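Local coordinates for protein rhizobiales Sp. Pch2 (Marine metagenome, PDB 6PB3) that probably acts as a Trip13-like AAA+ ATPase that remodels HORMA domain proteins and so regulates bacterial cGAS-like enzymes in immunity against bacteriophages, at residues A14-D19 with R105-P110; V20-R25 with A91-D96; A130-T135 with V153-D158; L39-A44 with A99-I104. All coordinates share one frame; numbering follows the deposited sequence.

Contact 1: residues A14-D19 with R105-P110; sequences ASTYPD and RITLLP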
loop_
_atom_site.group_PDB
_atom_site.type_symbol
_atom_site.label_atom_id
_atom_site.label_comp_id
_atom_site.label_asym_id
_atom_site.label_seq_id
_atom_site.Cartn_x
_atom_site.Cartn_y
_atom_site.Cartn_z
ATOM N N ALA A 14 -15.016 -0.717 38.699
ATOM C CA ALA A 14 -15.173 0.706 38.973
ATOM C C ALA A 14 -14.289 1.126 40.139
ATOM O O ALA A 14 -14.125 0.383 41.110
ATOM C CB ALA A 14 -16.632 1.041 39.281
ATOM N N SER A 15 -13.707 2.318 40.030
ATOM C CA SER A 15 -12.867 2.862 41.083
ATOM C C SER A 15 -13.421 4.200 41.555
ATOM O O SER A 15 -14.027 4.949 40.780
ATOM C CB SER A 15 -11.417 3.039 40.610
ATOM O OG SER A 15 -11.322 4.022 39.591
ATOM N N THR A 16 -13.222 4.486 42.838
ATOM C CA THR A 16 -13.551 5.784 43.401
ATOM C C THR A 16 -12.279 6.541 43.740
ATOM O O THR A 16 -11.240 5.946 44.044
ATOM C CB THR A 16 -14.400 5.658 44.660
ATOM O OG1 THR A 16 -13.694 4.876 45.634
ATOM C CG2 THR A 16 -15.735 5.012 44.328
ATOM N N TYR A 17 -12.376 7.864 43.692
ATOM C CA TYR A 17 -11.241 8.709 44.002
ATOM C C TYR A 17 -11.597 9.696 45.106
ATOM O O TYR A 17 -12.760 10.087 45.246
ATOM C CB TYR A 17 -10.770 9.470 42.762
ATOM C CG TYR A 17 -10.414 8.556 41.615
ATOM C CD1 TYR A 17 -9.171 7.944 41.555
ATOM C CD2 TYR A 17 -11.313 8.315 40.588
ATOM C CE1 TYR A 17 -8.837 7.109 40.496
ATOM C CE2 TYR A 17 -10.985 7.490 39.533
ATOM C CZ TYR A 17 -9.747 6.878 39.499
ATOM O OH TYR A 17 -9.409 6.041 38.445
ATOM N N PRO A 18 -10.617 10.121 45.909
ATOM C CA PRO A 18 -9.192 9.760 45.879
ATOM C C PRO A 18 -8.876 8.313 46.276
ATOM O O PRO A 18 -9.615 7.666 47.021
ATOM C CB PRO A 18 -8.566 10.723 46.902
ATOM C CG PRO A 18 -9.588 11.773 47.151
ATOM C CD PRO A 18 -10.906 11.137 46.932
ATOM N N ASP A 19 -7.729 7.839 45.796
ATOM C CA ASP A 19 -7.256 6.484 46.039
ATOM C C ASP A 19 -5.740 6.504 46.205
ATOM O O ASP A 19 -5.038 7.074 45.360
ATOM C CB ASP A 19 -7.657 5.570 44.876
ATOM C CG ASP A 19 -7.440 4.116 45.182
ATOM O OD1 ASP A 19 -6.285 3.720 45.455
ATOM O OD2 ASP A 19 -8.438 3.373 45.166
ATOM N N ARG A 105 -15.406 14.030 45.178
ATOM C CA ARG A 105 -15.333 12.581 45.077
ATOM C C ARG A 105 -15.758 12.164 43.675
ATOM O O ARG A 105 -16.735 12.692 43.139
ATOM C CB ARG A 105 -16.208 11.951 46.161
ATOM C CG ARG A 105 -15.645 12.273 47.574
ATOM C CD ARG A 105 -16.704 12.341 48.668
ATOM N NE ARG A 105 -17.260 11.031 48.987
ATOM C CZ ARG A 105 -16.800 10.235 49.945
ATOM N NH1 ARG A 105 -15.765 10.612 50.685
ATOM N NH2 ARG A 105 -17.374 9.058 50.165
ATOM N N ILE A 106 -15.002 11.248 43.069
ATOM C CA ILE A 106 -15.135 10.938 41.652
ATOM C C ILE A 106 -15.303 9.436 41.472
ATOM O O ILE A 106 -14.523 8.649 42.016
ATOM C CB ILE A 106 -13.919 11.425 40.852
ATOM C CG1 ILE A 106 -13.795 12.939 40.936
ATOM C CG2 ILE A 106 -14.018 10.967 39.388
ATOM C CD1 ILE A 106 -12.716 13.464 40.025
ATOM N N THR A 107 -16.307 9.047 40.693
ATOM C CA THR A 107 -16.555 7.657 40.348
ATOM C C THR A 107 -16.093 7.423 38.916
ATOM O O THR A 107 -16.552 8.108 37.992
ATOM C CB THR A 107 -18.040 7.325 40.485
ATOM O OG1 THR A 107 -18.464 7.536 41.839
ATOM C CG2 THR A 107 -18.290 5.884 40.095
ATOM N N LEU A 108 -15.198 6.463 38.727
ATOM C CA LEU A 108 -14.727 6.100 37.395
ATOM C C LEU A 108 -15.456 4.854 36.916
ATOM O O LEU A 108 -15.481 3.834 37.615
ATOM C CB LEU A 108 -13.221 5.862 37.395
ATOM C CG LEU A 108 -12.607 5.394 36.081
ATOM C CD1 LEU A 108 -12.281 6.586 35.178
ATOM C CD2 LEU A 108 -11.368 4.566 36.368
ATOM N N LEU A 109 -16.054 4.943 35.731
ATOM C CA LEU A 109 -16.727 3.808 35.110
ATOM C C LEU A 109 -15.915 3.367 33.903
ATOM O O LEU A 109 -15.973 4.012 32.846
ATOM C CB LEU A 109 -18.155 4.169 34.688
ATOM C CG LEU A 109 -19.036 4.692 35.829
ATOM C CD1 LEU A 109 -20.342 5.212 35.279
ATOM C CD2 LEU A 109 -19.280 3.619 36.886
ATOM N N PRO A 110 -15.149 2.281 34.002
ATOM C CA PRO A 110 -14.408 1.792 32.831
ATOM C C PRO A 110 -15.311 0.934 31.958
ATOM O O PRO A 110 -15.977 0.011 32.437
ATOM C CB PRO A 110 -13.276 0.965 33.445
ATOM C CG PRO A 110 -13.896 0.418 34.702
ATOM C CD PRO A 110 -14.885 1.470 35.205
#
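Ser15 and Tyr17 pair with Leu108 and Ile106 through their backbones, in two antiparallel hydrogen-bonded pairs that flank the non-hydrogen-bonded pair Thr16 and Thr107. In each pair one bond is short and its partner long: Leu108 N reaches Ser15 O at 2.8 Å and Tyr17 N reaches Ile106 O at 2.8 Å, whereas Ser15 N to Leu108 O and Ile106 N to Tyr17 O are weak. Between them Thr16 CA lies 3.3 Å from Ile106 O, a CA-H...O contact that adds to the hold on this carbonyl.

Strands 105-111 and 151-157 are neighbours in the parallel core sheet, as in AAA+ domains, and strand 15-17 is an antiparallel strand added at its edge. Alternation of side chains then divides the residues. Threonines, beta-branched and polar, suit the more exposed face; Ser15, Tyr17, Ile106 and Leu108 lie on the face toward helix 95-102.

Apolar contact on that face centres on the tyrosine ring. Its CE2 meets Leu108 CB at 3.5 Å, with this methylene at the ring edge, while CD2 touches Ile106 CG2 at 4.0 Å. Leu108 CG stands anti to the backbone N (chi1 177°), and its CD2 lies 3.2 Å from Tyr17 OH.

The polar side-chain bond lies within strand 15-17 itself. Ser15 OG sits in the crowded position between backbone N and carbonyl carbon (chi1 66°) and gives a weak bond to Tyr17 OH at 3.0 Å; the same hydroxyl also lies against Glu92 O, probably its main partner, though the separation is too short to judge the bond's strength.

Contact 2: residues V20-R25 with A91-D96; sequences VDARER and AETIGD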
loop_
_atom_site.group_PDB
_atom_site.type_symbol
_atom_site.label_atom_id
_atom_site.label_comp_id
_atom_site.label_asym_id
_atom_site.label_seq_id
_atom_site.Cartn_x
_atom_site.Cartn_y
_atom_site.Cartn_z
ATOM N N VAL A 20 -5.252 5.878 47.288
ATOM C CA VAL A 20 -3.814 5.798 47.567
ATOM C C VAL A 20 -3.081 5.094 46.429
ATOM O O VAL A 20 -1.965 5.479 46.059
ATOM C CB VAL A 20 -3.550 5.069 48.902
ATOM C CG1 VAL A 20 -3.704 5.998 50.111
ATOM C CG2 VAL A 20 -4.457 3.863 49.036
ATOM N N ASP A 21 -3.672 4.021 45.892
ATOM C CA ASP A 21 -3.007 3.260 44.839
ATOM C C ASP A 21 -2.991 4.039 43.533
ATOM O O ASP A 21 -1.993 4.014 42.802
ATOM C CB ASP A 21 -3.686 1.899 44.658
ATOM C CG ASP A 21 -2.906 0.964 43.724
ATOM O OD1 ASP A 21 -1.653 0.928 43.794
ATOM O OD2 ASP A 21 -3.554 0.254 42.922
ATOM N N ALA A 22 -4.074 4.750 43.219
ATOM C CA ALA A 22 -4.041 5.593 42.026
ATOM C C ALA A 22 -2.969 6.667 42.160
ATOM O O ALA A 22 -2.200 6.908 41.224
ATOM C CB ALA A 22 -5.413 6.216 41.768
ATOM N N ARG A 23 -2.887 7.311 43.328
ATOM C CA ARG A 23 -1.876 8.340 43.531
ATOM C C ARG A 23 -0.479 7.764 43.322
ATOM O O ARG A 23 0.366 8.379 42.662
ATOM C CB ARG A 23 -2.013 8.949 44.936
ATOM C CG ARG A 23 -1.337 10.323 45.085
ATOM C CD ARG A 23 -0.163 10.273 46.051
ATOM N NE ARG A 23 0.608 11.521 46.064
ATOM C CZ ARG A 23 1.734 11.708 46.753
ATOM N NH1 ARG A 23 2.234 10.734 47.503
ATOM N NH2 ARG A 23 2.366 12.874 46.698
ATOM N N GLU A 24 -0.219 6.577 43.892
ATOM C CA GLU A 24 1.083 5.938 43.736
ATOM C C GLU A 24 1.371 5.663 42.266
ATOM O O GLU A 24 2.453 5.983 41.759
ATOM C CB GLU A 24 1.123 4.646 44.555
ATOM C CG GLU A 24 2.496 4.210 44.981
ATOM C CD GLU A 24 2.439 3.267 46.166
ATOM O OE1 GLU A 24 1.366 3.180 46.801
ATOM O OE2 GLU A 24 3.460 2.607 46.464
ATOM N N ARG A 25 0.394 5.091 41.558
ATOM C CA ARG A 25 0.552 4.842 40.128
ATOM C C ARG A 25 0.768 6.140 39.354
ATOM O O ARG A 25 1.648 6.209 38.490
ATOM C CB ARG A 25 -0.658 4.068 39.587
ATOM C CG ARG A 25 -0.865 2.637 40.219
ATOM C CD ARG A 25 -1.596 1.691 39.229
ATOM N NE ARG A 25 -3.041 1.582 39.421
ATOM C CZ ARG A 25 -3.937 1.502 38.438
ATOM N NH1 ARG A 25 -3.559 1.550 37.169
ATOM N NH2 ARG A 25 -5.226 1.391 38.725
ATOM N N ALA A 91 -5.088 7.457 32.272
ATOM C CA ALA A 91 -6.532 7.644 32.307
ATOM C C ALA A 91 -7.163 6.940 33.499
ATOM O O ALA A 91 -8.178 7.409 34.023
ATOM C CB ALA A 91 -7.157 7.150 30.997
ATOM N N GLU A 92 -6.597 5.808 33.922
ATOM C CA GLU A 92 -7.160 5.045 35.030
ATOM C C GLU A 92 -6.819 5.624 36.388
ATOM O O GLU A 92 -7.410 5.199 37.384
ATOM C CB GLU A 92 -6.669 3.601 34.992
ATOM C CG GLU A 92 -7.221 2.770 33.844
ATOM C CD GLU A 92 -6.675 1.353 33.886
ATOM O OE1 GLU A 92 -5.695 1.124 34.628
ATOM O OE2 GLU A 92 -7.217 0.469 33.185
ATOM N N THR A 93 -5.870 6.551 36.469
ATOM C CA THR A 93 -5.473 7.085 37.763
ATOM C C THR A 93 -5.659 8.589 37.906
ATOM O O THR A 93 -5.676 9.080 39.042
ATOM C CB THR A 93 -4.006 6.737 38.055
ATOM O OG1 THR A 93 -3.169 7.247 37.005
ATOM C CG2 THR A 93 -3.843 5.231 38.144
ATOM N N ILE A 94 -5.824 9.320 36.799
ATOM C CA ILE A 94 -5.854 10.779 36.814
ATOM C C ILE A 94 -6.994 11.325 37.659
ATOM O O ILE A 94 -6.932 12.477 38.108
ATOM C CB ILE A 94 -5.937 11.306 35.363
ATOM C CG1 ILE A 94 -5.546 12.780 35.284
ATOM C CG2 ILE A 94 -7.329 11.066 34.767
ATOM C CD1 ILE A 94 -4.179 13.061 35.893
ATOM N N GLY A 95 -8.033 10.524 37.897
ATOM C CA GLY A 95 -9.156 10.967 38.699
ATOM C C GLY A 95 -8.780 11.304 40.127
ATOM O O GLY A 95 -9.474 12.097 40.772
ATOM N N ASP A 96 -7.680 10.732 40.625
ATOM C CA ASP A 96 -7.173 11.114 41.933
ATOM C C ASP A 96 -6.681 12.547 41.923
ATOM O O ASP A 96 -6.886 13.291 42.889
ATOM C CB ASP A 96 -6.042 10.179 42.346
ATOM C CG ASP A 96 -5.656 10.360 43.786
ATOM O OD1 ASP A 96 -6.317 9.741 44.642
ATOM O OD2 ASP A 96 -4.709 11.128 44.063
#
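Arg25 and Glu92 form a salt bridge from helix 20-28 to helix 87-93. NH1 of Arg25 points at OE1 of Glu92 over 3.3 Å, a weak bond but an almost straight one at 173°. The oxygen lies in the guanidinium plane, yet the carboxylate is turned 81° against it, so a single oxygen makes the contact. The same NH1 has a stronger partner in Glu89, and NE adds a long bridge of 3.8 Å to Asp21 OD2, which makes Arg25 the shared cation of an acidic network.

Over the centre of one guanidinium face sits Thr93 CG2, 3.7 Å above the plane; the methyl also meets Arg25 CB. CG2 lies anti to the carbonyl carbon while OG1 (chi1 57°) bonds back to Glu89 O, so threonine serves both a polar and an apolar neighbour.

Further in, Ala22 is small enough for close approach: its CB is 4.0 Å from Thr93 CB and 4.1 Å from Asp96 CB. Asp96 OD2 lies 3.6 Å from Arg23 CB, while OD1 accepts from Asp19 N; Arg23 NE stays 5.7 Å from Asp96 OD2.

Glu92 also touches residues of the probable Walker A motif, which places the network beside the likely nucleotide site. The surrounding acids probably balance the arginine's charge: Glu89 is its main partner, whereas Asp21 and Glu92 may act more by electrostatic attraction than by firm hydrogen bonding.

Contact 3: residues A130-T135 with V153-D158; sequences AAFEHT and VILLVD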
loop_
_atom_site.group_PDB
_atom_site.type_symbol
_atom_site.label_atom_id
_atom_site.label_comp_id
_atom_site.label_asym_id
_atom_site.label_seq_id
_atom_site.Cartn_x
_atom_site.Cartn_y
_atom_site.Cartn_z
ATOM N N ALA A 130 -26.162 1.681 27.242
ATOM C CA ALA A 130 -26.307 1.382 28.662
ATOM C C ALA A 130 -25.303 2.172 29.482
ATOM O O ALA A 130 -25.669 2.821 30.466
ATOM C CB ALA A 130 -26.141 -0.117 28.908
ATOM N N ALA A 131 -24.033 2.148 29.072
ATOM C CA ALA A 131 -22.999 2.882 29.792
ATOM C C ALA A 131 -23.358 4.357 29.917
ATOM O O ALA A 131 -23.215 4.956 30.990
ATOM C CB ALA A 131 -21.654 2.713 29.086
ATOM N N PHE A 132 -23.848 4.958 28.827
ATOM C CA PHE A 132 -24.185 6.375 28.881
ATOM C C PHE A 132 -25.430 6.614 29.719
ATOM O O PHE A 132 -25.506 7.609 30.448
ATOM C CB PHE A 132 -24.366 6.940 27.477
ATOM C CG PHE A 132 -23.086 7.402 26.858
ATOM C CD1 PHE A 132 -22.450 8.536 27.330
ATOM C CD2 PHE A 132 -22.504 6.691 25.829
ATOM C CE1 PHE A 132 -21.277 8.967 26.760
ATOM C CE2 PHE A 132 -21.324 7.113 25.264
ATOM C CZ PHE A 132 -20.709 8.246 25.727
ATOM N N GLU A 133 -26.411 5.716 29.641
ATOM C CA GLU A 133 -27.593 5.873 30.477
ATOM C C GLU A 133 -27.231 5.791 31.956
ATOM O O GLU A 133 -27.701 6.594 32.771
ATOM C CB GLU A 133 -28.636 4.820 30.129
ATOM C CG GLU A 133 -29.903 4.973 30.960
ATOM C CD GLU A 133 -30.567 6.323 30.757
ATOM O OE1 GLU A 133 -30.484 6.867 29.637
ATOM O OE2 GLU A 133 -31.176 6.840 31.715
ATOM N N HIS A 134 -26.395 4.818 32.321
ATOM C CA HIS A 134 -25.941 4.719 33.702
ATOM C C HIS A 134 -25.172 5.969 34.107
ATOM O O HIS A 134 -25.401 6.528 35.187
ATOM C CB HIS A 134 -25.080 3.467 33.879
ATOM C CG HIS A 134 -24.662 3.207 35.295
ATOM N ND1 HIS A 134 -23.353 3.317 35.714
ATOM C CD2 HIS A 134 -25.376 2.833 36.386
ATOM C CE1 HIS A 134 -23.277 3.025 37.001
ATOM N NE2 HIS A 134 -24.490 2.728 37.432
ATOM N N THR A 135 -24.274 6.437 33.238
ATOM C CA THR A 135 -23.476 7.614 33.559
ATOM C C THR A 135 -24.363 8.826 33.819
ATOM O O THR A 135 -24.145 9.565 34.788
ATOM C CB THR A 135 -22.494 7.894 32.427
ATOM O OG1 THR A 135 -21.720 6.717 32.172
ATOM C CG2 THR A 135 -21.564 9.031 32.798
ATOM N N VAL A 153 -18.500 11.963 37.608
ATOM C CA VAL A 153 -18.481 10.638 37.004
ATOM C C VAL A 153 -17.618 10.686 35.752
ATOM O O VAL A 153 -17.913 11.451 34.828
ATOM C CB VAL A 153 -19.890 10.159 36.629
ATOM C CG1 VAL A 153 -19.801 8.774 35.975
ATOM C CG2 VAL A 153 -20.796 10.146 37.845
ATOM N N ILE A 154 -16.595 9.839 35.691
ATOM C CA ILE A 154 -15.758 9.733 34.502
ATOM C C ILE A 154 -16.059 8.406 33.831
ATOM O O ILE A 154 -15.980 7.344 34.463
ATOM C CB ILE A 154 -14.265 9.840 34.826
ATOM C CG1 ILE A 154 -13.959 11.191 35.471
ATOM C CG2 ILE A 154 -13.461 9.666 33.534
ATOM C CD1 ILE A 154 -12.523 11.311 35.965
ATOM N N LEU A 155 -16.412 8.461 32.558
ATOM C CA LEU A 155 -16.561 7.263 31.755
ATOM C C LEU A 155 -15.261 7.072 30.975
ATOM O O LEU A 155 -14.793 7.998 30.305
ATOM C CB LEU A 155 -17.773 7.395 30.834
ATOM C CG LEU A 155 -18.117 6.212 29.935
ATOM C CD1 LEU A 155 -18.528 4.990 30.750
ATOM C CD2 LEU A 155 -19.235 6.621 28.987
ATOM N N LEU A 156 -14.665 5.892 31.081
ATOM C CA LEU A 156 -13.419 5.585 30.386
ATOM C C LEU A 156 -13.668 4.536 29.311
ATOM O O LEU A 156 -14.268 3.490 29.590
ATOM C CB LEU A 156 -12.357 5.101 31.383
ATOM C CG LEU A 156 -10.989 4.652 30.858
ATOM C CD1 LEU A 156 -10.430 5.567 29.762
ATOM C CD2 LEU A 156 -9.993 4.545 32.032
ATOM N N VAL A 157 -13.180 4.810 28.100
ATOM C CA VAL A 157 -13.340 3.944 26.933
ATOM C C VAL A 157 -11.959 3.578 26.388
ATOM O O VAL A 157 -11.213 4.457 25.931
ATOM C CB VAL A 157 -14.177 4.622 25.838
ATOM C CG1 VAL A 157 -14.533 3.621 24.768
ATOM C CG2 VAL A 157 -15.427 5.266 26.423
ATOM N N ASP A 158 -11.641 2.276 26.384
ATOM C CA ASP A 158 -10.329 1.770 25.979
ATOM C C ASP A 158 -10.232 1.447 24.491
ATOM O O ASP A 158 -9.118 1.246 23.988
ATOM C CB ASP A 158 -9.975 0.517 26.789
#
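Leu155 points from strand 151-157 at helix 124-141 and meets Ala131, Phe132 and Thr135 there. Its CB leads off toward the helix, and CG stands anti to the backbone N (chi1 -178°), so that the fork is carried outward before it touches anything across the contact. The two methyls then part, although both lie near Thr135 OG1. CD1 reaches Ala131 CB at 4.2 Å and Thr135 OG1 at 3.9 Å. CD2 lies over one face of the Phe132 ring, offset toward the rim, 4.0 Å from the centroid and 17° off the ring normal: a CH-pi contact in which CE1 is the closest ring atom.

Thr135 can sit in this apolar seam because its hydroxyl turns back to its own helix, where OG1 donates to Ala131 O at 2.6 Å. That carbonyl is gripped from opposite faces of its plane by OG1 and by Thr135 N. The threonine methyl CG2 meets Val153 CG1 at 3.6 Å.

Helix 124-141 forms the crossover between the parallel neighbours 105-111 and 151-157, a beta-alpha-beta unit of the AAA+ core; it runs nearly antiparallel to the second strand. Leu109 of strand 105-111 touches Thr135, and helix 179-192 meets Phe132.

Contact 4: residues L39-A44 with A99-I104; sequences LSKMLA and ARRESI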
loop_
_atom_site.group_PDB
_atom_site.type_symbol
_atom_site.label_atom_id
_atom_site.label_comp_id
_atom_site.label_asym_id
_atom_site.label_seq_id
_atom_site.Cartn_x
_atom_site.Cartn_y
_atom_site.Cartn_z
ATOM N N LEU A 39 -4.723 16.879 31.245
ATOM C CA LEU A 39 -5.842 15.964 31.432
ATOM C C LEU A 39 -6.598 16.302 32.704
ATOM O O LEU A 39 -7.829 16.401 32.693
ATOM C CB LEU A 39 -5.345 14.512 31.444
ATOM C CG LEU A 39 -6.432 13.446 31.601
ATOM C CD1 LEU A 39 -7.479 13.634 30.488
ATOM C CD2 LEU A 39 -5.890 11.991 31.613
ATOM N N SER A 40 -5.872 16.548 33.802
ATOM C CA SER A 40 -6.535 16.807 35.075
ATOM C C SER A 40 -7.317 18.116 35.029
ATOM O O SER A 40 -8.448 18.201 35.528
ATOM C CB SER A 40 -5.496 16.825 36.221
ATOM O OG SER A 40 -5.975 17.577 37.311
ATOM N N LYS A 41 -6.717 19.164 34.474
ATOM C CA LYS A 41 -7.388 20.457 34.502
ATOM C C LYS A 41 -8.585 20.489 33.547
ATOM O O LYS A 41 -9.610 21.111 33.856
ATOM C CB LYS A 41 -6.384 21.561 34.181
ATOM C CG LYS A 41 -5.307 21.784 35.268
ATOM C CD LYS A 41 -4.193 22.681 34.729
ATOM C CE LYS A 41 -3.270 23.218 35.839
ATOM N NZ LYS A 41 -2.276 24.162 35.235
HETATM N N MSE A 42 -8.480 19.831 32.389
HETATM C CA MSE A 42 -9.588 19.822 31.418
HETATM C C MSE A 42 -10.805 19.107 32.000
HETATM O O MSE A 42 -11.948 19.575 31.879
HETATM C CB MSE A 42 -9.168 19.154 30.099
HETATM C CG MSE A 42 -10.215 19.234 28.982
HETATM SE SE MSE A 42 -10.706 21.075 28.464
HETATM C CE MSE A 42 -12.327 21.267 29.358
ATOM N N LEU A 43 -10.539 17.961 32.631
ATOM C CA LEU A 43 -11.586 17.239 33.344
ATOM C C LEU A 43 -12.233 18.115 34.414
ATOM O O LEU A 43 -13.462 18.120 34.564
ATOM C CB LEU A 43 -11.007 15.957 33.957
ATOM C CG LEU A 43 -10.699 14.748 33.052
ATOM C CD1 LEU A 43 -9.734 13.770 33.735
ATOM C CD2 LEU A 43 -12.002 14.012 32.633
ATOM N N ALA A 44 -11.428 18.863 35.177
ATOM C CA ALA A 44 -12.012 19.732 36.199
ATOM C C ALA A 44 -12.932 20.773 35.565
ATOM O O ALA A 44 -14.024 21.063 36.077
ATOM C CB ALA A 44 -10.899 20.409 37.010
ATOM N N ALA A 99 -9.775 14.825 41.728
ATOM C CA ALA A 99 -10.420 14.853 43.032
ATOM C C ALA A 99 -9.697 15.804 43.967
ATOM O O ALA A 99 -10.333 16.565 44.709
ATOM C CB ALA A 99 -10.452 13.446 43.619
ATOM N N ARG A 100 -8.364 15.782 43.935
ATOM C CA ARG A 100 -7.581 16.705 44.749
ATOM C C ARG A 100 -7.783 18.146 44.288
ATOM O O ARG A 100 -8.021 19.038 45.105
ATOM C CB ARG A 100 -6.104 16.314 44.686
ATOM C CG ARG A 100 -5.714 15.197 45.657
ATOM C CD ARG A 100 -4.587 14.353 45.103
ATOM N NE ARG A 100 -3.349 15.103 44.940
ATOM C CZ ARG A 100 -2.218 14.788 45.560
ATOM N NH1 ARG A 100 -2.189 13.741 46.371
ATOM N NH2 ARG A 100 -1.120 15.505 45.367
ATOM N N ARG A 101 -7.723 18.377 42.972
ATOM C CA ARG A 101 -7.774 19.732 42.421
ATOM C C ARG A 101 -9.109 20.412 42.710
ATOM O O ARG A 101 -9.145 21.593 43.071
ATOM C CB ARG A 101 -7.507 19.671 40.912
ATOM C CG ARG A 101 -7.435 21.004 40.187
ATOM C CD ARG A 101 -7.131 20.807 38.699
ATOM N NE ARG A 101 -5.982 19.924 38.455
ATOM C CZ ARG A 101 -4.716 20.337 38.436
ATOM N NH1 ARG A 101 -4.412 21.616 38.678
ATOM N NH2 ARG A 101 -3.738 19.468 38.215
ATOM N N GLU A 102 -10.219 19.692 42.557
ATOM C CA GLU A 102 -11.539 20.283 42.754
ATOM C C GLU A 102 -12.157 19.941 44.103
ATOM O O GLU A 102 -13.268 20.402 44.397
ATOM C CB GLU A 102 -12.487 19.843 41.629
ATOM C CG GLU A 102 -12.090 20.362 40.246
ATOM C CD GLU A 102 -12.203 21.882 40.114
ATOM O OE1 GLU A 102 -13.324 22.415 40.276
ATOM O OE2 GLU A 102 -11.171 22.538 39.845
ATOM N N SER A 103 -11.475 19.145 44.928
ATOM C CA SER A 103 -12.023 18.685 46.210
ATOM C C SER A 103 -13.404 18.050 46.030
ATOM O O SER A 103 -14.382 18.422 46.688
ATOM C CB SER A 103 -12.061 19.826 47.232
ATOM O OG SER A 103 -10.747 20.176 47.632
ATOM N N ILE A 104 -13.484 17.085 45.104
ATOM C CA ILE A 104 -14.698 16.309 44.889
ATOM C C ILE A 104 -14.375 14.822 44.904
ATOM O O ILE A 104 -13.245 14.397 44.659
ATOM C CB ILE A 104 -15.408 16.656 43.563
ATOM C CG1 ILE A 104 -14.424 16.551 42.411
ATOM C CG2 ILE A 104 -16.037 18.049 43.631
ATOM C CD1 ILE A 104 -15.029 16.883 41.082
#
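Ser40 OG is gripped by Arg101 from across the contact and by Asp97, one turn earlier in the same helix as Arg101, whose carboxylate also bridges to Arg101 NH2, so that carboxylate, hydroxyl and guanidinium fix one another's orientation. The NE-H of Arg101 is donated to Ser40 OG at 2.6 Å, with an N-H...O angle of 149°, and the hydroxyl lies close to the guanidinium plane, 15° out of it. Ser40 OG reaches this point because it is anti to the backbone N (chi1 156°), and a serine's short side chain lets NE come in close.

Lys41 lays its chain across the guanidinium. CG sits 3.4 Å above the plane over its centre, and CE touches NH1 at 3.5 Å. The extended chain carries the ammonium onward, leaving Lys41 NZ 4.8 Å from Arg101 NH1.

Helices 33-47 and 95-102 meet here, the latter leading into strand 105-111 of the AAA+ core. The contact borders a subunit interface of the six-chain assembly, where Lys41 NZ bonds to the carbonyls of Leu281 and Tyr284 of the second subunit and Glu102 OE2 bonds weakly to the hydroxyl of that Tyr284.

At the far end of the contact packing takes over. Ala44 CB fits against Glu102 CG at 3.4 Å and also lies 4.1 Å from Arg101 CD. Glu102 is bent at chi2, and its OE2 comes to 3.6 Å from Ala44 CB while OE1 bonds to Asn48.

How the contacts relate
From the N terminus, strand 15-17 pairs with strand 105-111, closing contact 1, the longest of the loops. Contacts 2 and 4 both fall within it: helix 20-28 meets residues 91-96, and helix 33-47 meets residues 99-104. Their segments alternate along the chain, so the two loops cross, and both use helix 95-102, which is thereby tied to two N-terminal helices. Tyr17 and Asp19 of contact 1 reach Glu92 and Asp96 of contact 2, joining sheet edge and helices. Contact 3 opens only afterwards, closing the short return from helix 124-141 to strand 151-157; that strand lies beside 105-111, so the sheet connects it to contact 1.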